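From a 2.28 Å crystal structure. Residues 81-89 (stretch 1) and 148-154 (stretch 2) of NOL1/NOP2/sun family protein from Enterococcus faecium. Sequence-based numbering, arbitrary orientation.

Stretch 1 81-89: LHQAGYEYS
Stretch 2 (148-154) ENIERWG

One arginine nitrogen ties together two backbone carbonyls of stretch 1, five residues apart in sequence. Arg-152 NH1 donates to His-82 O at 2.8 Å and to Glu-87 O at 2.9 Å, with N-H...O angles of 151° and 161°. The same guanidinium lies flat on the His-82 ring, with centres 3.9 Å apart and planes at 17°. Arg-152 NH1 sits over the ring face, 3.3 Å from His-82 CD2.

Stretch 1 leaves its helix at Ala-84 (phi/psi -88/6). Gly-85 follows at 79/26, Tyr-86 at -89/-7 and Glu-87 at -144/138. Tyr-88 is in a strand, at -127/119. Tyr-86 N bonds to Leu-81 O at 2.7 Å, and Gly-85 N to His-82 O at 3.1 Å, so His-82 O accepts twice.

Stretch 2 is the last part of a helix, with Arg-152 at -63/-38, plus the glycine after it. It ends in a Schellman motif, with Gly-154 at 82/27 and Gly-154 N bonded to Glu-151 O at 3.0 Å.

The CA atoms of Gly-85 and Trp-153 are 4.5 Å apart. Gly-85 CA lies 3.3 Å from Arg-152 O in a CA-H...O contact. An ideal CB on Gly-85 would fall 1.9 Å from Arg-152 O, a clash, so the close backbone approach depends on glycine.

The CA-to-CB bond of Arg-152 points sideways, but its chain (chi1 to chi4 t, t, p, 91°) brings the guanidinium to stretch 1. Asn-149 (chi1 m, chi2 -53°) helps hold it: Arg-152 NH2 donates to Asn-149 OD1 at 2.8 Å. A weak bond from Arg-152 NE to Asn-149 OD1 spans 3.4 Å.

His-82 has chi1 t and chi2 -87°. The CA-to-CB bond of Tyr-88 points toward stretch 2, with chi1 t and chi2 96°. Its ring edge meets the face of Trp-153 (chi1 t, chi2 -121°), centroids 5.7 Å apart and planes at 82°. Tyr-88 CB packs 3.5 Å from Trp-153 CZ3.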

# COMPACT_ATOMS: atom_id res chain seq x y z
N LEU A 81 -0.33 -4.76 17.72
CA LEU A 81 0.09 -3.62 16.89
C LEU A 81 -0.06 -3.97 15.41
O LEU A 81 -0.42 -3.13 14.59
CB LEU A 81 1.52 -3.18 17.19
CG LEU A 81 1.83 -2.58 18.57
CD1 LEU A 81 3.35 -2.38 18.75
CD2 LEU A 81 1.09 -1.28 18.81
N HIS A 82 0.24 -5.22 15.07
CA HIS A 82 0.08 -5.65 13.70
C HIS A 82 -1.38 -5.88 13.33
O HIS A 82 -1.81 -5.44 12.27
CB HIS A 82 0.88 -6.92 13.40
CG HIS A 82 0.60 -7.47 12.03
ND1 HIS A 82 -0.44 -8.34 11.78
CD2 HIS A 82 1.18 -7.22 10.83
CE1 HIS A 82 -0.47 -8.62 10.49
NE2 HIS A 82 0.50 -7.96 9.89
N GLN A 83 -2.11 -6.59 14.18
CA GLN A 83 -3.53 -6.87 13.93
C GLN A 83 -4.34 -5.60 13.67
O GLN A 83 -5.17 -5.56 12.76
CB GLN A 83 -4.15 -7.65 15.10
CG GLN A 83 -5.69 -7.73 15.09
CD GLN A 83 -6.36 -6.61 15.89
OE1 GLN A 83 -5.90 -6.24 16.97
NE2 GLN A 83 -7.47 -6.06 15.35
N ALA A 84 -4.07 -4.56 14.45
CA ALA A 84 -4.84 -3.32 14.38
C ALA A 84 -4.30 -2.33 13.36
O ALA A 84 -4.77 -1.20 13.31
CB ALA A 84 -4.90 -2.66 15.74
N GLY A 85 -3.29 -2.75 12.59
CA GLY A 85 -2.74 -1.92 11.53
C GLY A 85 -1.78 -0.82 11.95
O GLY A 85 -1.63 0.17 11.24
N TYR A 86 -1.11 -1.00 13.09
CA TYR A 86 -0.18 0.01 13.59
C TYR A 86 1.22 -0.22 13.03
O TYR A 86 2.12 0.58 13.23
CB TYR A 86 -0.16 0.04 15.13
CG TYR A 86 -1.28 0.90 15.71
CD1 TYR A 86 -2.61 0.61 15.45
CD2 TYR A 86 -0.98 2.02 16.48
CE1 TYR A 86 -3.64 1.43 15.97
CE2 TYR A 86 -1.98 2.82 17.01
CZ TYR A 86 -3.31 2.52 16.75
OH TYR A 86 -4.29 3.33 17.28
N GLU A 87 1.38 -1.34 12.34
CA GLU A 87 2.67 -1.66 11.73
C GLU A 87 2.45 -2.35 10.42
O GLU A 87 1.56 -3.19 10.29
CB GLU A 87 3.49 -2.58 12.63
CG GLU A 87 3.80 -1.97 13.96
CD GLU A 87 4.63 -2.87 14.83
OE1 GLU A 87 5.21 -2.35 15.79
OE2 GLU A 87 4.70 -4.09 14.55
N TYR A 88 3.25 -1.96 9.44
CA TYR A 88 3.28 -2.61 8.15
C TYR A 88 4.73 -3.00 7.88
O TYR A 88 5.61 -2.13 7.85
CB TYR A 88 2.79 -1.67 7.04
CG TYR A 88 2.34 -2.41 5.81
CD1 TYR A 88 1.00 -2.72 5.62
CD2 TYR A 88 3.25 -2.83 4.84
CE1 TYR A 88 0.58 -3.41 4.51
CE2 TYR A 88 2.84 -3.52 3.72
CZ TYR A 88 1.50 -3.81 3.57
OH TYR A 88 1.06 -4.50 2.47
N SER A 89 5.00 -4.28 7.73
CA SER A 89 6.37 -4.70 7.42
C SER A 89 6.66 -4.49 5.94
O SER A 89 5.85 -4.83 5.08
CB SER A 89 6.65 -6.14 7.87
OG SER A 89 5.77 -7.05 7.25
N GLU A 148 -7.27 -6.81 2.08
CA GLU A 148 -7.26 -7.01 3.53
C GLU A 148 -6.23 -6.14 4.26
O GLU A 148 -6.48 -5.70 5.38
CB GLU A 148 -7.13 -8.49 3.88
CG GLU A 148 -8.43 -9.24 3.57
CD GLU A 148 -8.31 -10.74 3.66
OE1 GLU A 148 -7.31 -11.23 4.24
OE2 GLU A 148 -9.23 -11.44 3.17
N ASN A 149 -5.11 -5.84 3.61
CA ASN A 149 -4.11 -4.94 4.21
C ASN A 149 -4.58 -3.48 4.23
O ASN A 149 -4.32 -2.75 5.18
CB ASN A 149 -2.75 -5.05 3.51
CG ASN A 149 -1.92 -6.23 4.02
OD1 ASN A 149 -1.70 -6.39 5.23
ND2 ASN A 149 -1.43 -7.04 3.09
N ILE A 150 -5.26 -3.04 3.17
CA ILE A 150 -5.80 -1.68 3.10
C ILE A 150 -6.79 -1.47 4.26
O ILE A 150 -6.70 -0.51 5.02
CB ILE A 150 -6.49 -1.40 1.70
CG1 ILE A 150 -5.54 -0.67 0.76
CG2 ILE A 150 -7.69 -0.50 1.84
CD1 ILE A 150 -4.22 -1.32 0.54
N GLU A 151 -7.71 -2.40 4.42
CA GLU A 151 -8.64 -2.38 5.53
C GLU A 151 -7.93 -2.38 6.89
O GLU A 151 -8.31 -1.63 7.79
CB GLU A 151 -9.58 -3.58 5.41
CG GLU A 151 -10.57 -3.69 6.54
CD GLU A 151 -11.31 -5.00 6.48
OE1 GLU A 151 -10.73 -6.02 6.90
OE2 GLU A 151 -12.46 -5.01 6.02
N ARG A 152 -6.90 -3.20 7.04
CA ARG A 152 -6.21 -3.29 8.32
C ARG A 152 -5.56 -1.96 8.68
O ARG A 152 -5.57 -1.52 9.84
CB ARG A 152 -5.17 -4.43 8.31
CG ARG A 152 -4.36 -4.59 9.61
CD ARG A 152 -3.46 -5.85 9.56
NE ARG A 152 -2.50 -5.76 8.47
CZ ARG A 152 -1.28 -5.25 8.57
NH1 ARG A 152 -0.83 -4.78 9.74
NH2 ARG A 152 -0.49 -5.20 7.50
N TRP A 153 -5.04 -1.32 7.64
CA TRP A 153 -4.28 -0.08 7.72
C TRP A 153 -5.21 1.07 8.00
O TRP A 153 -4.77 2.16 8.35
CB TRP A 153 -3.53 0.15 6.39
CG TRP A 153 -2.38 1.12 6.44
CD1 TRP A 153 -2.25 2.27 5.71
CD2 TRP A 153 -1.19 1.02 7.24
NE1 TRP A 153 -1.06 2.89 6.02
CE2 TRP A 153 -0.39 2.14 6.96
CE3 TRP A 153 -0.73 0.08 8.18
CZ2 TRP A 153 0.84 2.36 7.57
CZ3 TRP A 153 0.50 0.31 8.81
CH2 TRP A 153 1.27 1.44 8.49
N GLY A 154 -6.51 0.82 7.85
CA GLY A 154 -7.51 1.84 8.16
C GLY A 154 -7.75 2.87 7.07
O GLY A 154 -8.17 3.99 7.35